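Local coordinates for protein hydrogenase maturation factor (Thermoanaerobacter tengcongensis, PDB 3VTH) that probably transfers the carbamoyl group of carbamoyl phosphate to the C-terminal cysteine of HypE, at the cost of ATP, during maturation of [NiFe]-hydrogenases, at residues A[41-46]-A[94-99]; A[156-161]-A[358-363]; A[375-380]-A[726-731]; A[500-505]-A[692-697]; A[537-542]-A[647-652]. All blocks are in the same frame, centred on the assembly; numbering follows the deposited sequence.

Contact 1 (A[41-46]-A[94-99]); sequences IVYNNS and KIVGSK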
# COMPACT_ATOMS: atom_id res chain seq x y z
N ILE A 41 -19.38 11.74 31.83
CA ILE A 41 -17.95 11.54 31.62
C ILE A 41 -17.68 10.98 30.23
O ILE A 41 -18.55 10.33 29.61
CB ILE A 41 -17.32 10.61 32.72
CG1 ILE A 41 -18.00 9.23 32.74
CG2 ILE A 41 -17.41 11.28 34.11
CD1 ILE A 41 -17.23 8.14 33.46
N VAL A 42 -16.48 11.23 29.73
CA VAL A 42 -15.98 10.58 28.53
C VAL A 42 -14.51 10.20 28.76
O VAL A 42 -13.77 10.93 29.44
CB VAL A 42 -16.15 11.45 27.25
CG1 VAL A 42 -15.37 12.78 27.35
CG2 VAL A 42 -15.73 10.68 25.96
N TYR A 43 -14.10 9.05 28.22
CA TYR A 43 -12.72 8.63 28.29
C TYR A 43 -12.41 7.60 27.21
O TYR A 43 -13.31 6.91 26.72
CB TYR A 43 -12.35 8.08 29.68
CG TYR A 43 -13.14 6.87 30.17
CD1 TYR A 43 -14.26 7.03 30.99
CD2 TYR A 43 -12.75 5.57 29.83
CE1 TYR A 43 -14.98 5.91 31.46
CE2 TYR A 43 -13.47 4.45 30.28
CZ TYR A 43 -14.58 4.64 31.09
OH TYR A 43 -15.28 3.56 31.53
N ASN A 44 -11.13 7.52 26.85
CA ASN A 44 -10.63 6.47 25.98
C ASN A 44 -10.46 5.20 26.78
O ASN A 44 -9.89 5.22 27.87
CB ASN A 44 -9.27 6.87 25.41
CG ASN A 44 -9.39 7.79 24.21
OD1 ASN A 44 -8.38 8.15 23.60
ND2 ASN A 44 -10.63 8.18 23.87
N ASN A 45 -10.98 4.09 26.27
CA ASN A 45 -10.71 2.82 26.93
C ASN A 45 -10.00 1.90 25.95
O ASN A 45 -9.64 2.34 24.87
CB ASN A 45 -11.97 2.21 27.58
CG ASN A 45 -13.01 1.76 26.57
OD1 ASN A 45 -12.77 1.74 25.36
ND2 ASN A 45 -14.18 1.38 27.07
N SER A 46 -9.77 0.64 26.31
CA SER A 46 -8.96 -0.18 25.43
C SER A 46 -9.72 -0.67 24.19
O SER A 46 -9.13 -1.25 23.31
CB SER A 46 -8.23 -1.30 26.19
OG SER A 46 -9.12 -2.04 27.02
N LYS A 94 -17.20 15.88 32.32
CA LYS A 94 -15.74 15.91 32.36
C LYS A 94 -15.12 14.87 31.43
O LYS A 94 -15.67 13.77 31.26
CB LYS A 94 -15.23 15.66 33.79
CG LYS A 94 -15.41 16.83 34.77
CD LYS A 94 -14.90 16.44 36.17
CE LYS A 94 -14.63 17.66 37.05
NZ LYS A 94 -13.47 18.46 36.54
N ILE A 95 -13.99 15.22 30.82
CA ILE A 95 -13.11 14.22 30.21
C ILE A 95 -12.28 13.64 31.35
O ILE A 95 -11.66 14.39 32.11
CB ILE A 95 -12.15 14.84 29.14
CG1 ILE A 95 -12.96 15.57 28.05
CG2 ILE A 95 -11.24 13.76 28.54
CD1 ILE A 95 -12.10 16.48 27.14
N VAL A 96 -12.29 12.31 31.49
CA VAL A 96 -11.55 11.65 32.58
C VAL A 96 -10.41 10.77 32.06
O VAL A 96 -10.26 10.61 30.85
CB VAL A 96 -12.49 10.87 33.57
CG1 VAL A 96 -13.54 11.80 34.15
CG2 VAL A 96 -13.14 9.67 32.90
N GLY A 97 -9.62 10.22 33.00
CA GLY A 97 -8.46 9.39 32.66
C GLY A 97 -8.84 8.15 31.87
O GLY A 97 -9.93 7.62 32.03
N SER A 98 -7.93 7.70 30.99
CA SER A 98 -8.17 6.52 30.17
C SER A 98 -8.16 5.23 31.01
O SER A 98 -7.50 5.16 32.04
CB SER A 98 -7.11 6.42 29.08
OG SER A 98 -7.25 7.50 28.17
N LYS A 99 -8.88 4.21 30.56
CA LYS A 99 -8.94 2.93 31.28
C LYS A 99 -8.53 1.76 30.38
O LYS A 99 -8.98 1.66 29.24
CB LYS A 99 -10.33 2.69 31.88
CG LYS A 99 -10.83 3.81 32.79
CD LYS A 99 -12.12 3.42 33.53
CE LYS A 99 -12.38 4.29 34.77
NZ LYS A 99 -12.37 5.75 34.48
O HOH W 1 -9.43 9.35 28.55

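Contact 2 (A[156-161]-A[358-363]); sequences TSMKVF and NNRDIV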
# COMPACT_ATOMS: atom_id res chain seq x y z
N THR A 156 2.84 7.90 23.58
CA THR A 156 3.40 8.30 22.28
C THR A 156 4.81 8.81 22.53
O THR A 156 5.21 9.01 23.68
CB THR A 156 2.60 9.46 21.63
OG1 THR A 156 2.79 10.65 22.40
CG2 THR A 156 1.08 9.15 21.53
N SER A 157 5.60 9.04 21.47
CA SER A 157 6.93 9.59 21.74
C SER A 157 6.92 11.07 22.16
O SER A 157 7.98 11.65 22.42
CB SER A 157 7.92 9.30 20.61
OG SER A 157 7.31 9.39 19.36
N MET A 158 5.72 11.67 22.24
CA MET A 158 5.57 12.99 22.88
C MET A 158 5.67 12.90 24.40
O MET A 158 5.64 13.93 25.08
CB MET A 158 4.26 13.68 22.45
CG MET A 158 4.25 14.20 21.00
SD MET A 158 5.70 15.17 20.51
CE MET A 158 5.36 16.70 21.37
N LYS A 159 5.80 11.69 24.94
CA LYS A 159 5.89 11.47 26.38
C LYS A 159 7.15 12.08 27.00
O LYS A 159 7.20 12.24 28.22
CB LYS A 159 5.83 9.98 26.73
CG LYS A 159 7.11 9.20 26.38
CD LYS A 159 6.91 7.70 26.58
CE LYS A 159 8.18 6.93 26.19
NZ LYS A 159 8.02 5.48 26.50
N VAL A 160 8.15 12.39 26.19
CA VAL A 160 9.36 13.05 26.71
C VAL A 160 9.40 14.54 26.37
O VAL A 160 10.42 15.20 26.53
CB VAL A 160 10.67 12.33 26.28
CG1 VAL A 160 10.73 10.94 26.88
CG2 VAL A 160 10.82 12.30 24.74
N PHE A 161 8.26 15.06 25.89
CA PHE A 161 8.10 16.48 25.64
C PHE A 161 6.95 17.06 26.48
O PHE A 161 5.87 17.31 25.96
CB PHE A 161 7.81 16.72 24.16
CG PHE A 161 8.96 16.41 23.25
CD1 PHE A 161 10.03 17.31 23.12
CD2 PHE A 161 9.00 15.21 22.53
CE1 PHE A 161 11.11 17.03 22.29
CE2 PHE A 161 10.08 14.93 21.68
CZ PHE A 161 11.13 15.84 21.56
N ASN A 358 15.64 15.13 13.61
CA ASN A 358 14.85 15.72 14.68
C ASN A 358 14.83 14.80 15.89
O ASN A 358 15.22 13.63 15.79
CB ASN A 358 13.43 16.09 14.20
CG ASN A 358 12.55 14.89 13.97
OD1 ASN A 358 12.27 14.10 14.90
ND2 ASN A 358 12.06 14.74 12.74
N ASN A 359 14.39 15.31 17.04
CA ASN A 359 14.45 14.50 18.25
C ASN A 359 13.10 13.93 18.67
O ASN A 359 12.92 13.60 19.82
CB ASN A 359 15.10 15.30 19.40
CG ASN A 359 14.34 16.58 19.73
OD1 ASN A 359 13.44 17.00 18.99
ND2 ASN A 359 14.67 17.19 20.84
N ARG A 360 12.15 13.79 17.74
CA ARG A 360 10.91 13.06 18.04
C ARG A 360 11.08 11.61 17.60
O ARG A 360 11.18 11.33 16.39
CB ARG A 360 9.67 13.69 17.36
CG ARG A 360 8.32 12.99 17.72
CD ARG A 360 7.09 13.65 17.06
NE ARG A 360 7.22 13.73 15.60
CZ ARG A 360 6.57 14.60 14.83
NH1 ARG A 360 5.72 15.46 15.36
NH2 ARG A 360 6.75 14.60 13.51
N ASP A 361 11.12 10.68 18.55
CA ASP A 361 11.27 9.25 18.21
C ASP A 361 10.23 8.76 17.23
O ASP A 361 9.05 9.09 17.33
CB ASP A 361 11.22 8.37 19.46
CG ASP A 361 12.46 8.50 20.32
OD1 ASP A 361 12.50 7.80 21.35
OD2 ASP A 361 13.40 9.27 19.97
N ILE A 362 10.68 7.99 16.24
CA ILE A 362 9.77 7.25 15.37
C ILE A 362 9.69 5.87 16.00
O ILE A 362 10.71 5.18 16.12
CB ILE A 362 10.27 7.16 13.91
CG1 ILE A 362 10.32 8.56 13.28
CG2 ILE A 362 9.37 6.17 13.07
CD1 ILE A 362 11.07 8.61 11.91
N VAL A 363 8.49 5.50 16.45
CA VAL A 363 8.29 4.20 17.07
C VAL A 363 8.09 3.12 16.02
O VAL A 363 8.69 2.04 16.11
CB VAL A 363 7.06 4.22 18.04
CG1 VAL A 363 6.86 2.85 18.66
CG2 VAL A 363 7.28 5.32 19.14
O HOH W 2 10.40 11.14 21.38

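Contact 3 (A[375-380]-A[726-731]); sequences AGAERI and SNSKVP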
# COMPACT_ATOMS: atom_id res chain seq x y z
N ALA A 375 -10.08 2.63 -13.86
CA ALA A 375 -11.30 1.87 -14.09
C ALA A 375 -12.29 2.06 -12.95
O ALA A 375 -12.77 1.09 -12.36
CB ALA A 375 -10.98 0.38 -14.31
N GLY A 376 -12.54 3.33 -12.62
CA GLY A 376 -13.60 3.71 -11.68
C GLY A 376 -13.33 3.54 -10.20
O GLY A 376 -14.25 3.65 -9.39
N ALA A 377 -12.07 3.30 -9.81
CA ALA A 377 -11.75 3.17 -8.39
C ALA A 377 -10.27 3.40 -8.15
O ALA A 377 -9.46 3.33 -9.08
CB ALA A 377 -12.17 1.78 -7.84
N GLU A 378 -9.95 3.70 -6.89
CA GLU A 378 -8.55 3.73 -6.46
C GLU A 378 -7.97 2.32 -6.58
O GLU A 378 -8.64 1.32 -6.26
CB GLU A 378 -8.45 4.23 -5.01
CG GLU A 378 -7.04 4.07 -4.43
CD GLU A 378 -6.83 4.80 -3.11
OE1 GLU A 378 -7.80 5.00 -2.35
OE2 GLU A 378 -5.67 5.15 -2.82
N ARG A 379 -6.74 2.24 -7.09
CA ARG A 379 -6.03 0.96 -7.20
C ARG A 379 -4.71 1.17 -6.49
O ARG A 379 -3.76 1.74 -7.04
CB ARG A 379 -5.82 0.55 -8.66
CG ARG A 379 -7.06 0.65 -9.53
CD ARG A 379 -8.11 -0.37 -9.13
NE ARG A 379 -9.37 -0.19 -9.84
CZ ARG A 379 -10.46 -0.94 -9.64
NH1 ARG A 379 -10.46 -1.91 -8.73
NH2 ARG A 379 -11.56 -0.71 -10.34
N ILE A 380 -4.65 0.73 -5.24
CA ILE A 380 -3.43 0.95 -4.48
C ILE A 380 -2.33 -0.06 -4.88
O ILE A 380 -2.63 -1.20 -5.23
CB ILE A 380 -3.72 0.91 -2.97
CG1 ILE A 380 -2.57 1.56 -2.17
CG2 ILE A 380 -3.98 -0.54 -2.53
CD1 ILE A 380 -3.02 2.08 -0.77
N SER A 726 -12.14 -5.99 -8.79
CA SER A 726 -10.69 -6.07 -8.61
C SER A 726 -10.28 -5.35 -7.34
O SER A 726 -11.10 -4.68 -6.71
CB SER A 726 -9.92 -5.54 -9.82
OG SER A 726 -8.57 -6.00 -9.75
N ASN A 727 -9.03 -5.53 -6.96
CA ASN A 727 -8.47 -4.95 -5.75
C ASN A 727 -8.49 -3.44 -5.78
O ASN A 727 -8.36 -2.83 -6.86
CB ASN A 727 -7.03 -5.42 -5.53
CG ASN A 727 -6.96 -6.89 -5.12
OD1 ASN A 727 -7.24 -7.25 -3.97
ND2 ASN A 727 -6.60 -7.74 -6.06
N SER A 728 -8.65 -2.85 -4.60
CA SER A 728 -8.72 -1.40 -4.47
C SER A 728 -8.05 -0.89 -3.18
O SER A 728 -7.21 -0.01 -3.21
CB SER A 728 -10.18 -0.94 -4.57
OG SER A 728 -10.27 0.48 -4.48
N LYS A 729 -8.43 -1.48 -2.06
CA LYS A 729 -7.93 -1.11 -0.73
C LYS A 729 -6.62 -1.80 -0.39
O LYS A 729 -5.84 -1.28 0.41
CB LYS A 729 -8.98 -1.52 0.32
CG LYS A 729 -10.25 -0.67 0.24
CD LYS A 729 -11.25 -1.07 1.31
CE LYS A 729 -12.38 -0.05 1.41
NZ LYS A 729 -13.08 0.17 0.11
N VAL A 730 -6.41 -2.98 -0.99
CA VAL A 730 -5.10 -3.66 -0.88
C VAL A 730 -4.63 -3.92 -2.32
O VAL A 730 -5.45 -3.84 -3.23
CB VAL A 730 -5.14 -4.96 -0.01
CG1 VAL A 730 -5.79 -4.68 1.38
CG2 VAL A 730 -5.86 -6.13 -0.72
N PRO A 731 -3.33 -4.16 -2.53
CA PRO A 731 -2.85 -4.31 -3.90
C PRO A 731 -3.28 -5.64 -4.56
O PRO A 731 -3.54 -6.63 -3.85
CB PRO A 731 -1.32 -4.26 -3.75
CG PRO A 731 -1.09 -3.51 -2.43
CD PRO A 731 -2.21 -4.05 -1.57
O HOH W 3 -8.29 2.26 -1.11
O HOH W 4 -13.47 -3.09 -8.56
O HOH W 5 -5.44 -2.19 -5.60

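Contact 4 (A[500-505]-A[692-697]); sequences KVIGIA and TGINKV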
# COMPACT_ATOMS: atom_id res chain seq x y z
N LYS A 500 -18.77 -18.85 -4.93
CA LYS A 500 -17.89 -19.21 -6.04
C LYS A 500 -17.88 -18.11 -7.10
O LYS A 500 -18.92 -17.68 -7.57
CB LYS A 500 -18.31 -20.54 -6.66
CG LYS A 500 -17.80 -21.78 -5.92
CD LYS A 500 -18.35 -23.03 -6.58
CE LYS A 500 -18.51 -24.19 -5.59
NZ LYS A 500 -17.23 -24.92 -5.39
N VAL A 501 -16.69 -17.65 -7.46
CA VAL A 501 -16.52 -16.65 -8.49
C VAL A 501 -15.58 -17.20 -9.56
O VAL A 501 -14.88 -18.19 -9.31
CB VAL A 501 -15.92 -15.32 -7.92
CG1 VAL A 501 -16.86 -14.68 -6.91
CG2 VAL A 501 -14.53 -15.55 -7.28
N ILE A 502 -15.56 -16.58 -10.73
CA ILE A 502 -14.51 -16.82 -11.71
C ILE A 502 -13.31 -15.95 -11.35
O ILE A 502 -13.43 -14.73 -11.30
CB ILE A 502 -15.00 -16.50 -13.13
CG1 ILE A 502 -16.14 -17.47 -13.51
CG2 ILE A 502 -13.86 -16.56 -14.12
CD1 ILE A 502 -17.02 -17.00 -14.69
N GLY A 503 -12.18 -16.58 -11.06
CA GLY A 503 -11.01 -15.87 -10.55
C GLY A 503 -9.96 -15.85 -11.64
O GLY A 503 -9.52 -16.91 -12.10
N ILE A 504 -9.57 -14.66 -12.08
CA ILE A 504 -8.53 -14.51 -13.09
C ILE A 504 -7.28 -13.98 -12.36
O ILE A 504 -7.24 -12.84 -11.92
CB ILE A 504 -9.00 -13.56 -14.22
CG1 ILE A 504 -10.25 -14.19 -14.88
CG2 ILE A 504 -7.87 -13.31 -15.22
CD1 ILE A 504 -10.99 -13.33 -15.84
N ALA A 505 -6.30 -14.85 -12.18
CA ALA A 505 -5.14 -14.54 -11.38
C ALA A 505 -3.92 -14.51 -12.31
O ALA A 505 -3.41 -15.56 -12.73
CB ALA A 505 -4.97 -15.57 -10.29
N THR A 692 -21.11 -22.94 -15.98
CA THR A 692 -21.37 -22.91 -14.53
C THR A 692 -22.50 -21.98 -14.08
O THR A 692 -22.98 -22.09 -12.96
CB THR A 692 -20.10 -22.50 -13.75
OG1 THR A 692 -19.67 -21.20 -14.20
CG2 THR A 692 -18.97 -23.51 -13.97
N GLY A 693 -22.91 -21.04 -14.94
CA GLY A 693 -23.87 -20.01 -14.54
C GLY A 693 -23.25 -18.87 -13.72
O GLY A 693 -23.93 -17.90 -13.42
N ILE A 694 -21.97 -18.98 -13.36
CA ILE A 694 -21.28 -17.96 -12.54
C ILE A 694 -21.08 -16.64 -13.31
O ILE A 694 -20.55 -16.63 -14.41
CB ILE A 694 -19.94 -18.48 -11.95
CG1 ILE A 694 -20.23 -19.66 -11.01
CG2 ILE A 694 -19.19 -17.36 -11.20
CD1 ILE A 694 -19.00 -20.41 -10.55
N ASN A 695 -21.54 -15.55 -12.70
CA ASN A 695 -21.55 -14.22 -13.33
C ASN A 695 -20.64 -13.17 -12.64
O ASN A 695 -20.56 -12.02 -13.09
CB ASN A 695 -23.00 -13.70 -13.43
CG ASN A 695 -23.13 -12.53 -14.39
OD1 ASN A 695 -22.79 -12.64 -15.58
ND2 ASN A 695 -23.63 -11.41 -13.88
N LYS A 696 -19.98 -13.59 -11.56
CA LYS A 696 -19.03 -12.73 -10.85
C LYS A 696 -17.61 -13.11 -11.26
O LYS A 696 -17.25 -14.30 -11.26
CB LYS A 696 -19.17 -12.86 -9.34
CG LYS A 696 -20.48 -12.28 -8.76
CD LYS A 696 -20.41 -12.22 -7.24
CE LYS A 696 -21.69 -11.63 -6.61
NZ LYS A 696 -22.89 -12.45 -6.86
N VAL A 697 -16.83 -12.09 -11.62
CA VAL A 697 -15.46 -12.26 -12.05
C VAL A 697 -14.56 -11.39 -11.19
O VAL A 697 -14.82 -10.19 -11.03
CB VAL A 697 -15.27 -11.82 -13.51
CG1 VAL A 697 -13.79 -11.98 -13.93
CG2 VAL A 697 -16.18 -12.62 -14.44

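Contact 5 (A[537-542]-A[647-652]); sequences KYKPLP and IDPELI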
# COMPACT_ATOMS: atom_id res chain seq x y z
N LYS A 537 -0.12 -22.81 -21.81
CA LYS A 537 0.66 -24.03 -22.04
C LYS A 537 2.04 -23.86 -21.43
O LYS A 537 2.73 -22.88 -21.70
CB LYS A 537 0.78 -24.38 -23.54
CG LYS A 537 1.44 -25.74 -23.81
CD LYS A 537 1.65 -25.99 -25.32
CE LYS A 537 2.22 -27.40 -25.58
NZ LYS A 537 2.50 -27.57 -27.05
N TYR A 538 2.42 -24.80 -20.55
CA TYR A 538 3.69 -24.73 -19.82
C TYR A 538 4.91 -24.58 -20.74
O TYR A 538 5.03 -25.32 -21.71
CB TYR A 538 3.88 -26.00 -18.98
CG TYR A 538 3.04 -26.01 -17.74
CD1 TYR A 538 3.13 -24.98 -16.81
CD2 TYR A 538 2.16 -27.07 -17.47
CE1 TYR A 538 2.36 -24.98 -15.65
CE2 TYR A 538 1.40 -27.08 -16.31
CZ TYR A 538 1.51 -26.02 -15.41
OH TYR A 538 0.79 -25.99 -14.25
N LYS A 539 5.78 -23.62 -20.43
CA LYS A 539 7.04 -23.43 -21.16
C LYS A 539 8.19 -23.59 -20.19
O LYS A 539 8.09 -23.19 -19.02
CB LYS A 539 7.11 -22.02 -21.79
CG LYS A 539 5.98 -21.71 -22.77
CD LYS A 539 6.09 -22.61 -24.02
CE LYS A 539 4.88 -22.45 -24.93
NZ LYS A 539 4.85 -23.48 -26.02
N PRO A 540 9.31 -24.16 -20.68
CA PRO A 540 10.48 -24.35 -19.82
C PRO A 540 11.16 -23.01 -19.55
O PRO A 540 11.21 -22.14 -20.43
CB PRO A 540 11.39 -25.27 -20.65
CG PRO A 540 11.05 -24.93 -22.10
CD PRO A 540 9.55 -24.62 -22.07
N LEU A 541 11.64 -22.82 -18.33
CA LEU A 541 12.35 -21.61 -17.98
C LEU A 541 13.71 -22.03 -17.45
O LEU A 541 13.81 -22.52 -16.33
CB LEU A 541 11.56 -20.86 -16.89
CG LEU A 541 11.84 -19.38 -16.72
CD1 LEU A 541 11.04 -18.61 -17.76
CD2 LEU A 541 11.44 -18.92 -15.31
N PRO A 542 14.76 -21.90 -18.28
CA PRO A 542 16.10 -22.37 -17.92
C PRO A 542 16.81 -21.38 -17.01
O PRO A 542 16.87 -20.18 -17.30
CB PRO A 542 16.81 -22.46 -19.27
CG PRO A 542 16.15 -21.39 -20.09
CD PRO A 542 14.71 -21.39 -19.66
N ILE A 647 -4.18 -22.37 -23.53
CA ILE A 647 -3.74 -21.53 -24.63
C ILE A 647 -2.22 -21.56 -24.71
O ILE A 647 -1.54 -21.42 -23.69
CB ILE A 647 -4.23 -20.09 -24.41
CG1 ILE A 647 -5.76 -20.06 -24.47
CG2 ILE A 647 -3.59 -19.13 -25.46
CD1 ILE A 647 -6.40 -18.81 -23.81
N ASP A 648 -1.71 -21.75 -25.92
CA ASP A 648 -0.27 -21.81 -26.17
C ASP A 648 0.28 -20.43 -26.55
O ASP A 648 0.05 -19.94 -27.66
CB ASP A 648 0.00 -22.84 -27.29
CG ASP A 648 1.50 -23.06 -27.56
OD1 ASP A 648 2.38 -22.42 -26.93
OD2 ASP A 648 1.79 -23.91 -28.42
N PRO A 649 1.02 -19.79 -25.62
CA PRO A 649 1.57 -18.47 -25.87
C PRO A 649 2.54 -18.40 -27.05
O PRO A 649 2.66 -17.34 -27.65
CB PRO A 649 2.28 -18.13 -24.56
CG PRO A 649 2.56 -19.40 -23.93
CD PRO A 649 1.40 -20.28 -24.28
N GLU A 650 3.20 -19.51 -27.39
CA GLU A 650 4.15 -19.49 -28.50
C GLU A 650 3.49 -19.19 -29.86
O GLU A 650 4.10 -18.56 -30.71
CB GLU A 650 5.00 -20.76 -28.57
CG GLU A 650 6.18 -20.68 -29.56
CD GLU A 650 5.82 -21.05 -31.02
OE1 GLU A 650 4.94 -21.92 -31.22
OE2 GLU A 650 6.42 -20.47 -31.96
N LEU A 651 2.25 -19.65 -30.05
CA LEU A 651 1.50 -19.37 -31.29
C LEU A 651 1.22 -17.88 -31.49
O LEU A 651 1.17 -17.38 -32.63
CB LEU A 651 0.19 -20.17 -31.29
CG LEU A 651 0.36 -21.70 -31.24
CD1 LEU A 651 -0.99 -22.41 -31.19
CD2 LEU A 651 1.19 -22.17 -32.45
N ILE A 652 1.04 -17.18 -30.38
CA ILE A 652 0.86 -15.74 -30.37
C ILE A 652 2.22 -15.06 -30.60
O ILE A 652 2.31 -14.10 -31.38
CB ILE A 652 0.24 -15.28 -29.02
CG1 ILE A 652 -1.20 -15.80 -28.92
CG2 ILE A 652 0.27 -13.75 -28.85
CD1 ILE A 652 -1.75 -15.83 -27.53
O HOH W 6 4.35 -25.78 -28.10

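Contact 1 (A[41-46]-A[94-99])
Tyr43 and Lys99 meet in a cation-pi contact. Their side chains cross at about a right angle. Lys99 NZ stands over one face of the Tyr43 ring, 4.1 Å from its centroid and 15° off the normal, displaced toward the CD1-CE1 side. The lysine bends at its last torsion (chi4 53°), which swings NZ over the ring while CD lies 3.7 Å from Tyr43 CZ.

The apolar contacts come next. Val96 CG2 packs at 3.4 Å on Tyr43 CD1, and its other branch meets Ile41. Val42 and Ile95 lie side by side and point the same way, with their CG1 atoms 3.8 Å apart. They face helix 25-35, on Val29 and Phe30. An alanine at Tyr43 would probably leave the Lys99 ammonium without its aromatic partner and open a gap beside Val96 CG2.

Backbone bonds tie the segments in parallel. Val42 N donates to Lys94 O at 3.1 Å, and Val96 N to Val42 O at 2.9 Å in a nearly straight bond (171°). Further on, Lys99 N reaches Asn44 O at 3.0 Å. Between these bonds the chains part, and a water accepts a hydrogen bond from Asn44 N and donates to Val96 O and Ser98 OG. Ser98 OG also bonds Asp152.

Strand 93-95 is an outermost strand of the five-stranded sheet of the acylphosphatase-like domain, added parallel to strand 39-45. The contact includes Asn44, a predicted active-site residue whose side chain lies close to Arg26, the other predicted one, and to a bound phosphate.

Contact 2 (A[156-161]-A[358-363])
Ser157 holds Asp361 by two routes, although both segments are loop. Its OG donates to Asp361 O at 2.7 Å, from 28° out of the carbonyl plane. Its own carbonyl accepts from a water, 2.7 Å from Ser157 O, that in turn accepts from Asp361 N. The side-chain bond is the only direct hydrogen bond between the two segments. The CB atoms of Ser157 and Asp361 lie 3.6 Å apart, and Val363 CG2 borders the hydroxyl.

Phe161 makes the second area of contact. Its ring points its edge at the backbone of Asn359, with CZ 3.4 Å from Asn359 O and the carbonyl near the ring plane. The Asn359 amide is turned 72° from the ring, and its OD1 touches CZ at 3.6 Å. That OD1 is also bonded to Ser192 N, which would limit its rotation. Between the two areas, Met158 is bent so that SD comes 4.0 Å from Arg360 CD; the two chains cross at a slant.

Each loop is shaped from within. Thr156 OG1 accepts from Met158 N in an ST turn. Asn358 OD1 accepts from Arg360 N, in plane and on a lone pair, in an Asx turn.

The contact joins the loop between helices 115-121 and 165-171 to the domain of the telomere recombination (YrdC-like) family. Phe161 lies about 6 Å, side chain to side chain, from Cys189, a ligand of the second Cys4 zinc site.

Contact 3 (A[375-380]-A[726-731])
The Arg379 guanidinium meets Asn727 O at its edge, almost exactly in its own plane. NH1 donates there at 3.0 Å with a fairly straight bond (163°), although it stands 51° out of the plane of the Asn727 carbonyl. Ser726 O lies at the same edge, as does a water that links NH1 to Ser726 N. NH2 donates in plane to Ala375 O at 3.0 Å, and NE is bonded to Asn374 O. One face carries Ala377 CB, offset toward the rim. CB of Arg379 points away from 726-731; a bend at chi2 (-67°) brings CD back to 3.4 Å from Asn727 O. A methionine in place of Arg379 would probably leave the Asn727 and Ala375 carbonyls without these donors.

Ser728 OG donates to Glu378 O at 2.6 Å, while Ile380 N makes a weak bond to Ser728 O. Ile380 pushes CG2 against the backbone, 3.3 Å from Ser728 O and 3.4 Å from Val730 C. The same methyl touches Pro731 CD at 4.0 Å. A water donates to both Ile380 O and Val730 O.

Strand 377-378 is the last strand of the YrdC-like sheet, and 726-731 follows strand 723-726 of the Kae1-like domain. Leu710 of helix 707-719 packs on Arg379 and Ser726. Glu494, at the end of helix 483-494, accepts from the backbone N atoms of Ser728, Lys729 and Val730.

Contact 4 (A[500-505]-A[692-697])
Ile502 holds CG1 anti to its carbonyl carbon (chi1 -65°), which places Ile502 CG1 3.8 Å from Ile694 CG2. The side chains pass at a slant. Val697 has CG1 anti to its backbone N (chi1 179°), and there the end of Ile504 reaches it, with CD1 3.6 Å from Val697 CG1. The Ile694 carbonyl faces hydrocarbon: Ile502 CD1 lies 3.6 Å from Ile694 O, a buried oxygen with no polar partner in the model.

Outside this group, Ile694 CD1 touches Lys500 CB at 4.0 Å. Val501 CG1 packs on Lys696 CB at 3.8 Å, while the ammonium of Lys696 pairs with Glu499.

One backbone hydrogen bond joins the segments, from Ile502 N to Lys696 O at 2.9 Å (163°). Val697 CA lies 3.3 Å from Ile502 O in a CA-H...O contact. Both belong to the parallel bridge of Ile502 with Val697. Ahead of it, Gly693 ends helix 666-692 with positive phi, and Ile694 N makes a weak bond back to Thr692 OG1.

The bridge opens the parallel pairing of strands 501-507 and 696-700 in the Kae1-like domain of the actin-ATPase clan. Strand 517-525 runs antiparallel along 501-507, and 723-726 runs parallel to 696-700. Helix 666-692 covers Ile502 and Ile504 through Ile688 and Thr681, while helix 483-494 meets Val501 through Ile488 and Met492.

Contact 5 (A[537-542]-A[647-652])
Asp648 receives two lysines, Lys537 and Lys539, while serving as N-cap of helix 649-662. Its CG stands anti to the backbone N (chi1 -176°). OD1 accepts from Glu650 N at 3.1 Å, the capping bond.

Lys539 crosses Asp648 at about a right angle. Its NZ forms a salt bridge to the same OD1 at 2.8 Å, met on the syn side. The two donors come from opposite faces of the carboxylate, which should resist its rotation. The positive charge and the helix start would probably favour the ionised acid. On its way Lys539 slides past Pro649 in the opposite direction, with CE 4.0 Å from Pro649 CG. Its NZ ends near Glu650 CB. The Glu650 carboxylate turns elsewhere, to Tyr566 and Arg654.

Lys537 crosses Asp648 obliquely with a fully extended chain. CD rests 3.7 Å from Asp648 CG, so the contact here is mostly methylene against carboxylate. The salt bridge from Lys537 NZ to Asp648 OD2 is long, at 4.0 Å. Lys537 NZ also donates to a water at 2.8 Å, which lies between it and Asp648 OD2.

The three charged residues form a salt-bridge network where strand 530-542 runs parallel to strand 645-647 and the chain turns into the helix. Phe600 of helix 597-607 packs on Pro649. Beside this network Lys537 N donates to Ile647 O at 2.7 Å, from 37° above the carbonyl plane.

How the contacts relate
From the N terminus, contact 1 closes first and adds the last strand to the acylphosphatase-like sheet. Contact 2 follows in series, its centre about 23 Å away. It closes a loop of nearly 200 residues and ties the zinc-binding region to the YrdC-like domain. Contact 3 then opens in that domain and closes only near the C terminus, linking it to the Kae1-like domain. Contact 4 nests inside this loop, with nearest atoms about 5 Å from contact 3. Contact 5 nests inside contact 4, and both reach the same Kae1-like sheet. No contacts cross. Contacts 1 and 5 lie on opposite sides of the chain's centre, about 63 Å apart between centres.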